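Pesticidal crystal protein Cry2Aa (PDB 1I5P) kills dipteran and lepidopteran larvae by binding to their midgut epithelial cells and promoting colloid-osmotic lysis. Local coordinates at residues Asn473-Asn478 and Ile484-Glu489. Numbering follows the deposited sequence.
Sequences NIYAAN and IHLAPE
Leu486 N donates to Asn473 O at 2.8 Å, close to straight with 172° at the hydrogen, and Asn473 ND2 returns a bond to Leu486 O across 3.0 Å, so the two residues are joined through the backbone N and O of Leu486. This pair sits at the end of an antiparallel beta hairpin of strands 474-477 and 483-486, with Asn473 just before the first of them. In the second bond Leu486 O lies only 13° out of the Asn473 amide plane. A chi1 of 67° tucks that amide between the backbone N and the carbonyl carbon of Asn473. Asn473 OD1 is held in turn by Lys471 NZ, which also bonds His485 ND1, so one lysine helps fix the rotation of both side chains.

Further along, Tyr475 N donates to Ile484 O at 2.8 Å. The same oxygen receives a CA-H contact from Ile474, whose non-hydrogen-bonded pairing with His485 brings their CA atoms to 4.9 Å. Ile484 N donates to Ala476 O at 3.1 Å.

Strand 483-486 also pairs in parallel with strand 530-537: backbone bonds join His485 to Thr535 and Arg537, and Ala487 to Arg537, tying the hairpin to the sheet of the C-terminal jelly-roll sandwich of the delta-endotoxin fold. Among the apolar groups, Ile484 CG2 sits at the edge of the Tyr475 ring, near its plane, the two side chains lying alongside each other. The side chain of Asn478 crosses that of Ile484 at about a right angle, with Ile484 CD1 packed 3.7 Å from Asn478 CA.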
loop_
_atom_site.group_PDB
_atom_site.type_symbol
_atom_site.label_atom_id
_atom_site.label_comp_id
_atom_site.label_asym_id
_atom_site.label_seq_id
_atom_site.Cartn_x
_atom_site.Cartn_y
_atom_site.Cartn_z
ATOM N N ASN A 473 -7.338 6.936 -9.226
ATOM C CA ASN A 473 -7.813 6.974 -10.608
ATOM C C ASN A 473 -9.110 6.199 -10.798
ATOM O O ASN A 473 -9.168 5.203 -11.521
ATOM C CB ASN A 473 -6.735 6.450 -11.568
ATOM C CG ASN A 473 -6.440 4.978 -11.386
ATOM O OD1 ASN A 473 -6.348 4.484 -10.266
ATOM N ND2 ASN A 473 -6.273 4.269 -12.499
ATOM N N ILE A 474 -10.155 6.683 -10.138
ATOM C CA ILE A 474 -11.473 6.079 -10.216
ATOM C C ILE A 474 -12.350 7.015 -11.038
ATOM O O ILE A 474 -12.632 8.139 -10.624
ATOM C CB ILE A 474 -12.101 5.922 -8.818
ATOM C CG1 ILE A 474 -11.166 5.115 -7.907
ATOM C CG2 ILE A 474 -13.458 5.235 -8.939
ATOM C CD1 ILE A 474 -11.524 5.177 -6.427
ATOM N N TYR A 475 -12.770 6.548 -12.206
ATOM C CA TYR A 475 -13.608 7.346 -13.084
ATOM C C TYR A 475 -14.945 7.653 -12.424
ATOM O O TYR A 475 -15.376 8.801 -12.366
ATOM C CB TYR A 475 -13.849 6.605 -14.401
ATOM C CG TYR A 475 -14.798 7.336 -15.315
ATOM C CD1 TYR A 475 -14.519 8.634 -15.743
ATOM C CD2 TYR A 475 -15.987 6.743 -15.734
ATOM C CE1 TYR A 475 -15.401 9.327 -16.566
ATOM C CE2 TYR A 475 -16.879 7.425 -16.557
ATOM C CZ TYR A 475 -16.580 8.716 -16.969
ATOM O OH TYR A 475 -17.455 9.393 -17.788
ATOM N N ALA A 476 -15.601 6.611 -11.929
ATOM C CA ALA A 476 -16.894 6.759 -11.277
ATOM C C ALA A 476 -17.319 5.415 -10.718
ATOM O O ALA A 476 -16.608 4.422 -10.853
ATOM C CB ALA A 476 -17.939 7.253 -12.283
ATOM N N ALA A 477 -18.477 5.391 -10.075
ATOM C CA ALA A 477 -18.999 4.156 -9.531
ATOM C C ALA A 477 -19.759 3.491 -10.653
ATOM O O ALA A 477 -20.482 4.154 -11.402
ATOM C CB ALA A 477 -19.931 4.436 -8.375
ATOM N N ASN A 478 -19.582 2.183 -10.781
ATOM C CA ASN A 478 -20.286 1.435 -11.802
ATOM C C ASN A 478 -21.734 1.347 -11.309
ATOM O O ASN A 478 -22.042 1.729 -10.176
ATOM C CB ASN A 478 -19.697 0.032 -11.919
ATOM C CG ASN A 478 -19.863 -0.548 -13.300
ATOM O OD1 ASN A 478 -20.838 -0.253 -13.998
ATOM N ND2 ASN A 478 -18.917 -1.385 -13.704
ATOM N N ILE A 484 -14.735 2.034 -11.303
ATOM C CA ILE A 484 -14.460 1.962 -12.730
ATOM C C ILE A 484 -13.089 2.639 -12.781
ATOM O O ILE A 484 -12.938 3.795 -12.377
ATOM C CB ILE A 484 -15.479 2.749 -13.582
ATOM C CG1 ILE A 484 -16.836 2.026 -13.558
ATOM C CG2 ILE A 484 -14.953 2.881 -15.018
ATOM C CD1 ILE A 484 -17.930 2.690 -14.399
ATOM N N HIS A 485 -12.088 1.899 -13.240
ATOM C CA HIS A 485 -10.725 2.405 -13.312
ATOM C C HIS A 485 -10.488 3.363 -14.463
ATOM O O HIS A 485 -10.862 3.086 -15.599
ATOM C CB HIS A 485 -9.765 1.226 -13.402
ATOM C CG HIS A 485 -9.876 0.296 -12.239
ATOM N ND1 HIS A 485 -9.203 0.510 -11.057
ATOM C CD2 HIS A 485 -10.662 -0.787 -12.037
ATOM C CE1 HIS A 485 -9.572 -0.401 -10.175
ATOM N NE2 HIS A 485 -10.456 -1.200 -10.744
ATOM N N LEU A 486 -9.856 4.493 -14.165
ATOM C CA LEU A 486 -9.572 5.489 -15.190
ATOM C C LEU A 486 -8.170 5.331 -15.774
ATOM O O LEU A 486 -7.168 5.451 -15.060
ATOM C CB LEU A 486 -9.738 6.903 -14.616
ATOM C CG LEU A 486 -9.523 8.078 -15.578
ATOM C CD1 LEU A 486 -10.485 7.957 -16.757
ATOM C CD2 LEU A 486 -9.744 9.405 -14.846
ATOM N N ALA A 487 -8.107 5.062 -17.075
ATOM C CA ALA A 487 -6.832 4.911 -17.758
ATOM C C ALA A 487 -6.195 6.292 -17.878
ATOM O O ALA A 487 -6.894 7.303 -17.843
ATOM C CB ALA A 487 -7.048 4.308 -19.144
ATOM N N PRO A 488 -4.858 6.346 -17.997
ATOM C CA PRO A 488 -4.112 7.600 -18.123
ATOM C C PRO A 488 -4.609 8.428 -19.298
ATOM O O PRO A 488 -5.132 7.882 -20.274
ATOM C CB PRO A 488 -2.676 7.118 -18.303
ATOM C CG PRO A 488 -2.653 5.889 -17.447
ATOM C CD PRO A 488 -3.930 5.208 -17.890
ATOM N N GLU A 489 -4.444 9.742 -19.201
ATOM C CA GLU A 489 -4.888 10.645 -20.258
ATOM C C GLU A 489 -4.052 10.460 -21.520
ATOM O O GLU A 489 -4.564 10.566 -22.633
ATOM C CB GLU A 489 -4.790 12.093 -19.776
ATOM C CG GLU A 489 -4.865 12.236 -18.269
ATOM C CD GLU A 489 -6.073 13.031 -17.802
ATOM O OE1 GLU A 489 -7.218 12.642 -18.125
ATOM O OE2 GLU A 489 -5.873 14.049 -17.106
#